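Local coordinates for sugar fermentation stimulation protein homolog (Pyrococcus furiosus, PDB 4DA2) that probably binds DNA, joining an OB-fold domain to a PD-(D/E)xK nuclease-like domain that holds calcium ions in this crystal, at residues Val23-Ile28 with Ile32-Ile37; Arg155-Leu160 with Ala170-Ile175; Leu213-Glu216 with Glu220-Tyr223. The protein carries 1 engineered substitution. All coordinates share one frame; numbering follows the deposited sequence.

How the contacts relate
The three contacts follow one another along the chain, each closing before the next opens. Contact 1 is a beta hairpin in the curled sheet of the N-terminal OB domain. Contact 2 packs helix 151-165 on strand 169-176, and contact 3 is the hairpin of strands 207-215 and 220-229; both reach the same mixed sheet of the nuclease-like part, where strands 169-176 and 207-215 are neighbours. Contacts 2 and 3 have centres about 24 Å apart yet touch where Ile175 CG2 lies 4.1 Å from Leu213 CD1. Contact 1 touches neither: its centre is about 31 Å from that of contact 2 and about 22 Å from that of contact 3, consistent with a two-domain build.

Contact 1 of 3, residues Val23-Ile28 with Ile32-Ile37; sequences VGLVRI and IERALI
Strands 23-28 and 32-36 run antiparallel with a marked twist, 139° between their directions, and four backbone hydrogen bonds join Gly24 with Ala35 and Val26 with Glu33, the shortest being Glu33 N to Val26 O at 2.7 Å. Leu25-Arg34 stands between these pairs, Val23-Leu36 and Arg27-Ile32 beyond them; all three are non-hydrogen-bonded, and their side chains share one face. On it Val23 and Arg34 cross at about a right angle: Val23 CG1 sits 3.3 Å from Arg34 CG and 3.4 Å from Arg34 NE. The valine reaches this place because CG1 is anti to the backbone N (chi1 164°), while the arginine is extended from CG to NE. At the turn end the Arg27 chain is bent at chi2 and chi3 and lays one guanidinium face over Ile32, with NH2 3.5 Å from Ile32 CG1. An alanine in place of Arg27 would probably leave the flank of Ile32, already solvent-exposed, without this cover. The other face carries Val26 and Ala35, whose CG1 and CB are 4.2 Å apart. Gly24 has no side chain, and the CD1 methyl of Ile37 comes to that side, 3.5 Å from Gly24 N; a CB on Gly24 would stand only about 3.1 Å from it. The hairpin belongs to the OB domain's sheet and is flanked by a strand along each outer edge. Strand 11-18 bonds to Leu25 and Arg27, and its Cys13 meets Val26 and Ile28; strand 65-72 bonds to Leu36 and sets Leu67 against Ala35 and Ile37.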
ATOM      1  N   VAL A  23       7.727  10.860 -10.751  1.00 16.22           N
ATOM      2  CA  VAL A  23       7.785  12.279 -10.382  1.00 27.62           C
ATOM      3  C   VAL A  23       6.547  13.075 -10.776  1.00 21.60           C
ATOM      4  O   VAL A  23       5.985  12.890 -11.857  1.00 20.60           O
ATOM      5  CB  VAL A  23       9.072  12.939 -10.958  1.00 31.26           C
ATOM      6  CG1 VAL A  23       8.976  14.465 -10.934  1.00 35.37           C
ATOM      7  CG2 VAL A  23      10.302  12.454 -10.186  1.00 37.05           C
ATOM      8  N   GLY A  24       6.133  13.980  -9.890  1.00 16.28           N
ATOM      9  CA  GLY A  24       5.047  14.917 -10.203  1.00 15.93           C
ATOM     10  C   GLY A  24       5.468  16.344  -9.927  1.00 17.59           C
ATOM     11  O   GLY A  24       6.439  16.577  -9.201  1.00 14.93           O
ATOM     12  N   LEU A  25       4.748  17.295 -10.514  1.00 18.35           N
ATOM     13  CA  LEU A  25       4.892  18.711 -10.139  1.00 12.68           C
ATOM     14  C   LEU A  25       3.688  19.153  -9.316  1.00 17.22           C
ATOM     15  O   LEU A  25       2.537  18.855  -9.663  1.00 16.00           O
ATOM     16  CB  LEU A  25       5.025  19.592 -11.390  1.00 18.43           C
ATOM     17  CG  LEU A  25       6.226  19.322 -12.290  1.00 16.34           C
ATOM     18  CD1 LEU A  25       6.177  20.150 -13.558  1.00 23.99           C
ATOM     19  CD2 LEU A  25       7.549  19.573 -11.503  1.00 20.45           C
ATOM     20  N   VAL A  26       3.968  19.878  -8.231  1.00 16.18           N
ATOM     21  CA  VAL A  26       2.958  20.398  -7.328  1.00 18.98           C
ATOM     22  C   VAL A  26       3.259  21.870  -7.028  1.00 20.36           C
ATOM     23  O   VAL A  26       4.406  22.318  -7.149  1.00 18.05           O
ATOM     24  CB  VAL A  26       2.904  19.601  -5.975  1.00 15.31           C
ATOM     25  CG1 VAL A  26       2.679  18.100  -6.244  1.00 13.38           C
ATOM     26  CG2 VAL A  26       4.143  19.817  -5.163  1.00 14.86           C
ATOM     27  N   ARG A  27       2.238  22.600  -6.606  1.00 20.31           N
ATOM     28  CA  ARG A  27       2.402  23.952  -6.116  1.00 19.03           C
ATOM     29  C   ARG A  27       2.326  23.926  -4.597  1.00 31.26           C
ATOM     30  O   ARG A  27       1.359  23.444  -4.031  1.00 21.87           O
ATOM     31  CB  ARG A  27       1.331  24.863  -6.720  1.00 22.08           C
ATOM     32  CG  ARG A  27       0.912  26.067  -5.887  1.00 43.74           C
ATOM     33  CD  ARG A  27       1.401  27.372  -6.479  1.00 50.11           C
ATOM     34  NE  ARG A  27       1.286  27.423  -7.936  1.00 31.33           N
ATOM     35  CZ  ARG A  27       2.218  27.956  -8.722  1.00 26.60           C
ATOM     36  NH1 ARG A  27       3.326  28.447  -8.175  1.00 33.96           N
ATOM     37  NH2 ARG A  27       2.077  27.950 -10.041  1.00 23.89           N
ATOM     38  N   ILE A  28       3.371  24.435  -3.964  1.00 20.13           N
ATOM     39  CA  ILE A  28       3.420  24.667  -2.535  1.00 20.52           C
ATOM     40  C   ILE A  28       3.666  26.158  -2.326  1.00 28.29           C
ATOM     41  O   ILE A  28       4.770  26.641  -2.557  1.00 24.11           O
ATOM     42  CB  ILE A  28       4.533  23.853  -1.839  1.00 20.04           C
ATOM     43  CG1 ILE A  28       4.328  22.338  -2.037  1.00 19.28           C
ATOM     44  CG2 ILE A  28       4.586  24.220  -0.378  1.00 25.38           C
ATOM     45  CD1 ILE A  28       5.575  21.483  -1.739  1.00 24.71           C
ATOM     46  N   ILE A  32       6.480  26.208  -7.604  1.00 21.19           N
ATOM     47  CA  ILE A  32       6.279  24.930  -8.281  1.00 22.06           C
ATOM     48  C   ILE A  32       7.425  23.986  -7.914  1.00 29.04           C
ATOM     49  O   ILE A  32       8.598  24.315  -8.122  1.00 23.56           O
ATOM     50  CB  ILE A  32       6.123  25.070  -9.815  1.00 22.25           C
ATOM     51  CG1 ILE A  32       4.926  25.963 -10.153  1.00 29.01           C
ATOM     52  CG2 ILE A  32       5.950  23.680 -10.458  1.00 20.51           C
ATOM     53  CD1 ILE A  32       4.743  26.238 -11.650  1.00 17.09           C
ATOM     54  N   GLU A  33       7.095  22.815  -7.353  1.00 17.18           N
ATOM     55  CA  GLU A  33       8.130  21.928  -6.846  1.00 15.75           C
ATOM     56  C   GLU A  33       8.024  20.525  -7.426  1.00 19.71           C
ATOM     57  O   GLU A  33       6.937  20.019  -7.635  1.00 23.27           O
ATOM     58  CB  GLU A  33       8.013  21.797  -5.324  1.00 24.40           C
ATOM     59  CG  GLU A  33       8.325  23.069  -4.556  1.00 20.58           C
ATOM     60  CD  GLU A  33       9.805  23.351  -4.487  1.00 20.94           C
ATOM     61  OE1 GLU A  33      10.612  22.525  -4.987  1.00 32.19           O
ATOM     62  OE2 GLU A  33      10.171  24.404  -3.947  1.00 41.00           O
ATOM     63  N   ARG A  34       9.176  19.914  -7.661  1.00 16.60           N
ATOM     64  CA  ARG A  34       9.257  18.496  -8.033  1.00 32.94           C
ATOM     65  C   ARG A  34       9.001  17.611  -6.804  1.00 33.06           C
ATOM     66  O   ARG A  34       9.626  17.804  -5.764  1.00 18.98           O
ATOM     67  CB  ARG A  34      10.626  18.205  -8.650  1.00 31.25           C
ATOM     68  CG  ARG A  34      10.662  17.033  -9.604  1.00 32.40           C
ATOM     69  CD  ARG A  34      12.040  16.895 -10.237  1.00 20.03           C
ATOM     70  NE  ARG A  34      12.177  15.713 -11.061  1.00 47.68           N
ATOM     71  CZ  ARG A  34      13.314  15.051 -11.212  1.00 22.50           C
ATOM     72  NH1 ARG A  34      14.397  15.437 -10.554  1.00 45.82           N
ATOM     73  NH2 ARG A  34      13.358  13.980 -11.987  1.00103.67           N
ATOM     74  N   ALA A  35       8.067  16.658  -6.917  1.00 19.02           N
ATOM     75  CA  ALA A  35       7.696  15.796  -5.805  1.00 24.74           C
ATOM     76  C   ALA A  35       7.782  14.341  -6.236  1.00 33.42           C
ATOM     77  O   ALA A  35       7.288  13.970  -7.298  1.00 19.08           O
ATOM     78  CB  ALA A  35       6.258  16.133  -5.322  1.00 19.10           C
ATOM     79  N   LEU A  36       8.435  13.524  -5.420  1.00 15.71           N
ATOM     80  CA  LEU A  36       8.567  12.111  -5.696  1.00 18.91           C
ATOM     81  C   LEU A  36       7.221  11.398  -5.567  1.00 20.07           C
ATOM     82  O   LEU A  36       6.453  11.672  -4.665  1.00 21.88           O
ATOM     83  CB  LEU A  36       9.534  11.493  -4.685  1.00 25.73           C
ATOM     84  CG  LEU A  36      10.272  10.249  -5.149  1.00 27.70           C
ATOM     85  CD1 LEU A  36      11.271  10.613  -6.244  1.00 31.83           C
ATOM     86  CD2 LEU A  36      10.987   9.573  -3.973  1.00 35.06           C
ATOM     87  N   ILE A  37       6.959  10.478  -6.485  1.00 17.41           N
ATOM     88  CA  ILE A  37       5.785   9.622  -6.410  1.00 17.67           C
ATOM     89  C   ILE A  37       6.304   8.177  -6.286  1.00 21.45           C
ATOM     90  O   ILE A  37       7.056   7.688  -7.143  1.00 21.22           O
ATOM     91  CB  ILE A  37       4.887   9.776  -7.682  1.00 19.02           C
ATOM     92  CG1 ILE A  37       4.234  11.162  -7.743  1.00 25.52           C
ATOM     93  CG2 ILE A  37       3.829   8.632  -7.745  1.00 19.40           C
ATOM     94  CD1 ILE A  37       3.696  11.534  -9.141  1.00 29.11           C
TER

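Contact 2 of 3, residues Arg155-Leu160 with Ala170-Ile175; sequences RHIKEL and AMIVFI
Leu160 reaches from the helix to the strand and does most of the filling, its two methyls parting over the backbone between Ala170 and Ile172. CD2 drops into the shallow hollow above Ala170, 3.8 Å from Ala170 CB, and also lies 3.9 Å from the carbonyl oxygen Met171 O. CD1 goes the other way, to 3.9 Å from Ile172 CB, the two side chains crossing at about a right angle. This fork follows from a first torsion of -71°, which sets CG anti to the carbonyl carbon, and from a chi2 of 166°. The closest backbone approach falls at Ala170, consistent with its small side chain: the CA atoms of Leu160 and Ala170 are 5.9 Å apart, and Ala170 CB also abuts Leu160 O. From there the elements diverge, their directions 148° apart and their axes 9.3 Å apart at the nearest, so larger side chains bridge the gap.

Helix 151-165 leads by a short connection into strand 169-176, which lies parallel to strands 127-139 and 207-215: an alpha/beta layer of the PD-(D/E)xK domain, with the helix packed on one face of the sheet. One turn before Leu160, Ile157 meets the tip of Ile172, CG1 to CD1 at 4.2 Å. Ile172 is thus a ridge touched at its base by Leu160 and at its end by Ile157, while its CG1 lies 4.0 Å above the plane of the Phe174 ring, offset toward the rim. Behind Ile157, helix 192-204 supplies Ile194, Leu197 and Leu198; Leu117 of strand 115-122 packs on Leu160.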
ATOM      1  N   ARG A 155       3.751 -11.612 -11.030  1.00 19.94           N
ATOM      2  CA  ARG A 155       4.925 -12.369 -10.585  1.00 15.87           C
ATOM      3  C   ARG A 155       4.901 -12.641  -9.096  1.00 19.85           C
ATOM      4  O   ARG A 155       5.171 -13.743  -8.680  1.00 15.07           O
ATOM      5  CB  ARG A 155       6.224 -11.632 -10.943  1.00 17.83           C
ATOM      6  CG  ARG A 155       6.682 -11.877 -12.364  1.00 17.72           C
ATOM      7  CD  ARG A 155       8.054 -11.192 -12.604  1.00 29.18           C
ATOM      8  NE  ARG A 155       8.158 -10.685 -13.968  1.00 79.45           N
ATOM      9  CZ  ARG A 155       8.391  -9.418 -14.300  1.00 21.17           C
ATOM     10  NH1 ARG A 155       8.576  -8.474 -13.367  1.00 27.76           N
ATOM     11  NH2 ARG A 155       8.448  -9.089 -15.579  1.00 41.16           N
ATOM     12  N   HIS A 156       4.602 -11.616  -8.307  1.00 17.25           N
ATOM     13  CA  HIS A 156       4.569 -11.783  -6.859  1.00 13.40           C
ATOM     14  C   HIS A 156       3.529 -12.809  -6.446  1.00  9.94           C
ATOM     15  O   HIS A 156       3.805 -13.655  -5.610  1.00 13.50           O
ATOM     16  CB  HIS A 156       4.302 -10.461  -6.155  1.00 13.41           C
ATOM     17  CG  HIS A 156       5.404  -9.457  -6.279  1.00 16.84           C
ATOM     18  ND1 HIS A 156       5.200  -8.113  -6.051  1.00 15.69           N
ATOM     19  CD2 HIS A 156       6.717  -9.593  -6.602  1.00 23.91           C
ATOM     20  CE1 HIS A 156       6.343  -7.463  -6.208  1.00 18.58           C
ATOM     21  NE2 HIS A 156       7.274  -8.337  -6.563  1.00 25.58           N
ATOM     22  N   ILE A 157       2.332 -12.739  -7.024  1.00 13.60           N
ATOM     23  CA  ILE A 157       1.260 -13.676  -6.640  1.00 12.79           C
ATOM     24  C   ILE A 157       1.640 -15.113  -7.034  1.00 12.39           C
ATOM     25  O   ILE A 157       1.384 -16.075  -6.280  1.00 13.29           O
ATOM     26  CB  ILE A 157      -0.135 -13.251  -7.181  1.00 11.16           C
ATOM     27  CG1 ILE A 157      -0.524 -11.886  -6.587  1.00 13.13           C
ATOM     28  CG2 ILE A 157      -1.222 -14.342  -6.811  1.00 10.17           C
ATOM     29  CD1 ILE A 157      -1.541 -11.069  -7.448  1.00 15.22           C
ATOM     30  N   LYS A 158       2.296 -15.255  -8.197  1.00 13.01           N
ATOM     31  CA  LYS A 158       2.791 -16.565  -8.629  1.00 15.57           C
ATOM     32  C   LYS A 158       3.800 -17.157  -7.656  1.00 20.03           C
ATOM     33  O   LYS A 158       3.736 -18.346  -7.347  1.00 16.61           O
ATOM     34  CB  LYS A 158       3.303 -16.522 -10.081  1.00 19.06           C
ATOM     35  CG  LYS A 158       2.160 -16.397 -11.104  1.00 21.50           C
ATOM     36  CD  LYS A 158       2.688 -16.289 -12.545  1.00 26.27           C
ATOM     37  CE  LYS A 158       1.556 -16.370 -13.558  1.00 37.34           C
ATOM     38  NZ  LYS A 158       2.068 -16.307 -14.955  1.00 51.98           N
ATOM     39  N   GLU A 159       4.705 -16.328  -7.126  1.00 18.37           N
ATOM     40  CA  GLU A 159       5.685 -16.827  -6.174  1.00 15.65           C
ATOM     41  C   GLU A 159       5.013 -17.207  -4.846  1.00 13.04           C
ATOM     42  O   GLU A 159       5.427 -18.159  -4.182  1.00 14.57           O
ATOM     43  CB  GLU A 159       6.800 -15.814  -5.926  1.00 19.50           C
ATOM     44  CG  GLU A 159       7.647 -15.482  -7.157  1.00 19.91           C
ATOM     45  CD  GLU A 159       8.400 -16.687  -7.733  1.00 26.04           C
ATOM     46  OE1 GLU A 159       8.435 -17.779  -7.110  1.00 30.88           O
ATOM     47  OE2 GLU A 159       8.965 -16.524  -8.819  1.00 26.72           O
ATOM     48  N   LEU A 160       3.976 -16.443  -4.464  1.00 19.52           N
ATOM     49  CA  LEU A 160       3.210 -16.746  -3.251  1.00 18.01           C
ATOM     50  C   LEU A 160       2.511 -18.111  -3.377  1.00 12.00           C
ATOM     51  O   LEU A 160       2.493 -18.902  -2.429  1.00 14.49           O
ATOM     52  CB  LEU A 160       2.186 -15.622  -2.950  1.00  8.82           C
ATOM     53  CG  LEU A 160       2.794 -14.298  -2.466  1.00 13.64           C
ATOM     54  CD1 LEU A 160       1.728 -13.175  -2.542  1.00 13.65           C
ATOM     55  CD2 LEU A 160       3.287 -14.431  -1.052  1.00 14.65           C
ATOM     56  N   ALA A 170       2.632 -18.256   3.446  1.00 19.96           N
ATOM     57  CA  ALA A 170       2.645 -17.105   2.576  1.00 14.65           C
ATOM     58  C   ALA A 170       1.390 -16.262   2.808  1.00 15.21           C
ATOM     59  O   ALA A 170       0.298 -16.804   3.051  1.00 14.02           O
ATOM     60  CB  ALA A 170       2.732 -17.546   1.113  1.00 12.20           C
ATOM     61  N   MET A 171       1.558 -14.942   2.724  1.00 15.09           N
ATOM     62  CA  MET A 171       0.464 -13.975   2.955  1.00 15.31           C
ATOM     63  C   MET A 171       0.570 -12.776   2.026  1.00 12.19           C
ATOM     64  O   MET A 171       1.680 -12.280   1.757  1.00 14.03           O
ATOM     65  CB  MET A 171       0.476 -13.467   4.407  1.00 13.45           C
ATOM     66  CG  MET A 171      -0.668 -12.523   4.733  1.00 17.19           C
ATOM     67  SD  MET A 171      -0.619 -11.942   6.447  1.00 21.74           S
ATOM     68  CE  MET A 171      -1.424 -13.350   7.196  1.00 23.61           C
ATOM     69  N   ILE A 172      -0.580 -12.344   1.496  1.00 12.53           N
ATOM     70  CA  ILE A 172      -0.678 -11.056   0.834  1.00 11.10           C
ATOM     71  C   ILE A 172      -1.584 -10.142   1.629  1.00 17.80           C
ATOM     72  O   ILE A 172      -2.662 -10.535   2.073  1.00 15.71           O
ATOM     73  CB  ILE A 172      -1.081 -11.148  -0.695  1.00  9.03           C
ATOM     74  CG1 ILE A 172      -1.000  -9.784  -1.391  1.00 13.98           C
ATOM     75  CG2 ILE A 172      -2.478 -11.774  -0.896  1.00 12.86           C
ATOM     76  CD1 ILE A 172      -1.042  -9.903  -2.908  1.00 14.46           C
ATOM     77  N   VAL A 173      -1.112  -8.921   1.834  1.00 15.43           N
ATOM     78  CA  VAL A 173      -1.858  -7.934   2.608  1.00  8.70           C
ATOM     79  C   VAL A 173      -2.112  -6.724   1.743  1.00 11.88           C
ATOM     80  O   VAL A 173      -1.152  -6.054   1.315  1.00 15.53           O
ATOM     81  CB  VAL A 173      -1.091  -7.508   3.859  1.00 11.26           C
ATOM     82  CG1 VAL A 173      -1.917  -6.455   4.648  1.00 15.05           C
ATOM     83  CG2 VAL A 173      -0.756  -8.721   4.776  1.00 14.38           C
ATOM     84  N   PHE A 174      -3.387  -6.418   1.502  1.00 11.11           N
ATOM     85  CA  PHE A 174      -3.755  -5.209   0.771  1.00  7.95           C
ATOM     86  C   PHE A 174      -3.907  -4.037   1.745  1.00 14.04           C
ATOM     87  O   PHE A 174      -4.623  -4.113   2.742  1.00 12.57           O
ATOM     88  CB  PHE A 174      -5.039  -5.476  -0.051  1.00 11.89           C
ATOM     89  CG  PHE A 174      -4.848  -6.521  -1.097  1.00 18.69           C
ATOM     90  CD1 PHE A 174      -4.215  -6.197  -2.294  1.00 18.69           C
ATOM     91  CD2 PHE A 174      -5.222  -7.849  -0.873  1.00 13.67           C
ATOM     92  CE1 PHE A 174      -3.989  -7.160  -3.281  1.00 20.30           C
ATOM     93  CE2 PHE A 174      -5.022  -8.824  -1.883  1.00 16.34           C
ATOM     94  CZ  PHE A 174      -4.385  -8.479  -3.068  1.00 21.19           C
ATOM     95  N   ILE A 175      -3.196  -2.956   1.456  1.00 12.08           N
ATOM     96  CA  ILE A 175      -3.249  -1.767   2.292  1.00 12.20           C
ATOM     97  C   ILE A 175      -4.268  -0.802   1.677  1.00  9.77           C
ATOM     98  O   ILE A 175      -3.972  -0.077   0.700  1.00 14.51           O
ATOM     99  CB  ILE A 175      -1.842  -1.103   2.417  1.00 13.75           C
ATOM    100  CG1 ILE A 175      -0.793  -2.142   2.881  1.00 16.83           C
ATOM    101  CG2 ILE A 175      -1.920   0.071   3.372  1.00 16.27           C
ATOM    102  CD1 ILE A 175      -1.074  -2.788   4.266  1.00 22.55           C
TER

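Contact 3 of 3, residues Leu213-Glu216 with Glu220-Tyr223; sequences LHME and EIIY
Ile222 CB sits over one face of the His214 imidazole, 3.9 Å from the ring centroid and 25° off the normal, which meets the geometry of a CH-pi contact. The two side chains run side by side and point the same way, an approach made possible by His214 chi1 of 68°, which places CG between the backbone N and the carbonyl carbon. Ile222 CG1 reaches further, to 3.7 Å from Glu216 CG. The ring is held by Glu216: His214 NE2 donates to Glu216 OE2 at 2.7 Å, with the oxygen in the ring plane but the nitrogen well out of the carboxylate plane. On the ring's other nitrogen, His214 ND1 accepts a hydrogen bond from Arg224 NH1.

Beneath these groups the antiparallel hairpin fixes the register. Ile222 N gives a nearly straight bond to His214 O (2.8 Å, 179°), while the return bond from His214 N to Ile222 O is longer at 3.2 Å; Glu216 N binds Glu220 O. On the reverse face Met215 CG packs on Ile221 CG1 at 4.1 Å, and Leu213 CD1 meets Tyr223 CD1 obliquely. Helix 81-93 covers that largely apolar side through Ala87, Leu83 and Ile91, and strand 2-6 borders strand 220-229.

The hairpin thus separates a largely apolar face against the helix from one where bonds at both nitrogens fix the imidazole's rotation, consistent with a neutral ring protonated at NE2.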
ATOM      1  N   LEU A 213      -6.668   2.057   6.365  1.00 11.30           N
ATOM      2  CA  LEU A 213      -5.785   3.061   6.912  1.00 12.21           C
ATOM      3  C   LEU A 213      -6.115   4.394   6.267  1.00 12.72           C
ATOM      4  O   LEU A 213      -6.677   4.425   5.168  1.00 18.02           O
ATOM      5  CB  LEU A 213      -4.317   2.737   6.602  1.00 20.32           C
ATOM      6  CG  LEU A 213      -3.623   1.662   7.433  1.00 23.89           C
ATOM      7  CD1 LEU A 213      -3.953   0.248   6.927  1.00 32.19           C
ATOM      8  CD2 LEU A 213      -2.142   1.912   7.385  1.00 29.81           C
ATOM      9  N   HIS A 214      -5.813   5.467   6.977  1.00 17.88           N
ATOM     10  CA  HIS A 214      -5.820   6.813   6.410  1.00 12.30           C
ATOM     11  C   HIS A 214      -4.891   7.684   7.245  1.00 12.21           C
ATOM     12  O   HIS A 214      -4.373   7.262   8.303  1.00 14.97           O
ATOM     13  CB  HIS A 214      -7.250   7.397   6.319  1.00 14.61           C
ATOM     14  CG  HIS A 214      -7.863   7.683   7.653  1.00 19.34           C
ATOM     15  ND1 HIS A 214      -8.670   6.778   8.313  1.00 15.89           N
ATOM     16  CD2 HIS A 214      -7.756   8.755   8.471  1.00 17.34           C
ATOM     17  CE1 HIS A 214      -9.041   7.281   9.478  1.00 18.33           C
ATOM     18  NE2 HIS A 214      -8.502   8.482   9.601  1.00 14.87           N
ATOM     19  N   MET A 215      -4.656   8.905   6.761  1.00 12.14           N
ATOM     20  CA  MET A 215      -3.898   9.894   7.476  1.00 19.19           C
ATOM     21  C   MET A 215      -4.826  11.085   7.709  1.00  9.53           C
ATOM     22  O   MET A 215      -5.658  11.412   6.838  1.00 11.94           O
ATOM     23  CB  MET A 215      -2.671  10.298   6.673  1.00 14.66           C
ATOM     24  CG  MET A 215      -1.762  11.308   7.403  1.00 14.86           C
ATOM     25  SD  MET A 215      -0.082  11.449   6.677  1.00 22.29           S
ATOM     26  CE  MET A 215      -0.400  11.947   5.007  1.00 22.94           C
ATOM     27  N   GLU A 216      -4.743  11.652   8.907  1.00 15.38           N
ATOM     28  CA  GLU A 216      -5.495  12.848   9.253  1.00 19.28           C
ATOM     29  C   GLU A 216      -4.679  14.044   8.806  1.00 15.03           C
ATOM     30  O   GLU A 216      -3.477  13.930   8.620  1.00 15.11           O
ATOM     31  CB  GLU A 216      -5.693  12.921  10.758  1.00 14.59           C
ATOM     32  CG  GLU A 216      -6.358  11.674  11.356  1.00 27.18           C
ATOM     33  CD  GLU A 216      -7.855  11.728  11.196  1.00 32.68           C
ATOM     34  OE1 GLU A 216      -8.363  12.853  11.014  1.00 25.21           O
ATOM     35  OE2 GLU A 216      -8.531  10.674  11.246  1.00 23.90           O
ATOM     36  N   GLU A 220      -1.359  12.380  11.590  1.00 18.47           N
ATOM     37  CA  GLU A 220      -1.546  11.105  12.305  1.00 23.25           C
ATOM     38  C   GLU A 220      -2.038  10.018  11.370  1.00 16.51           C
ATOM     39  O   GLU A 220      -2.982  10.228  10.608  1.00 20.19           O
ATOM     40  CB  GLU A 220      -2.537  11.262  13.456  1.00 17.95           C
ATOM     41  CG  GLU A 220      -1.964  12.074  14.607  1.00 29.01           C
ATOM     42  CD  GLU A 220      -3.034  12.548  15.551  1.00 39.57           C
ATOM     43  OE1 GLU A 220      -3.894  13.350  15.111  1.00 41.21           O
ATOM     44  OE2 GLU A 220      -3.017  12.115  16.724  1.00 44.89           O
ATOM     45  N   ILE A 221      -1.401   8.855  11.442  1.00 17.70           N
ATOM     46  CA  ILE A 221      -1.792   7.734  10.591  1.00 18.88           C
ATOM     47  C   ILE A 221      -2.648   6.787  11.429  1.00 21.41           C
ATOM     48  O   ILE A 221      -2.266   6.367  12.526  1.00 20.85           O
ATOM     49  CB  ILE A 221      -0.581   7.026   9.945  1.00 18.04           C
ATOM     50  CG1 ILE A 221       0.061   7.938   8.879  1.00 23.63           C
ATOM     51  CG2 ILE A 221      -0.988   5.646   9.331  1.00 17.59           C
ATOM     52  CD1 ILE A 221       1.146   7.263   8.069  1.00 19.76           C
ATOM     53  N   ILE A 222      -3.828   6.503  10.906  1.00 13.91           N
ATOM     54  CA  ILE A 222      -4.873   5.803  11.657  1.00 20.42           C
ATOM     55  C   ILE A 222      -5.121   4.412  11.057  1.00 15.08           C
ATOM     56  O   ILE A 222      -5.370   4.264   9.855  1.00 15.79           O
ATOM     57  CB  ILE A 222      -6.204   6.638  11.677  1.00 21.19           C
ATOM     58  CG1 ILE A 222      -5.973   8.058  12.230  1.00 22.93           C
ATOM     59  CG2 ILE A 222      -7.306   5.930  12.472  1.00 20.25           C
ATOM     60  CD1 ILE A 222      -5.223   8.092  13.561  1.00 19.29           C
ATOM     61  N   TYR A 223      -5.107   3.393  11.914  1.00 13.45           N
ATOM     62  CA  TYR A 223      -5.391   2.045  11.473  1.00 17.11           C
ATOM     63  C   TYR A 223      -6.821   1.757  11.896  1.00 16.02           C
ATOM     64  O   TYR A 223      -7.114   1.762  13.090  1.00 19.12           O
ATOM     65  CB  TYR A 223      -4.386   1.066  12.129  1.00 11.96           C
ATOM     66  CG  TYR A 223      -4.753  -0.402  11.980  1.00 19.98           C
ATOM     67  CD1 TYR A 223      -5.129  -0.944  10.729  1.00 16.06           C
ATOM     68  CD2 TYR A 223      -4.741  -1.254  13.088  1.00 20.69           C
ATOM     69  CE1 TYR A 223      -5.470  -2.287  10.598  1.00 23.21           C
ATOM     70  CE2 TYR A 223      -5.081  -2.614  12.956  1.00 20.04           C
ATOM     71  CZ  TYR A 223      -5.443  -3.113  11.711  1.00 23.51           C
ATOM     72  OH  TYR A 223      -5.788  -4.445  11.583  1.00 21.40           O
TER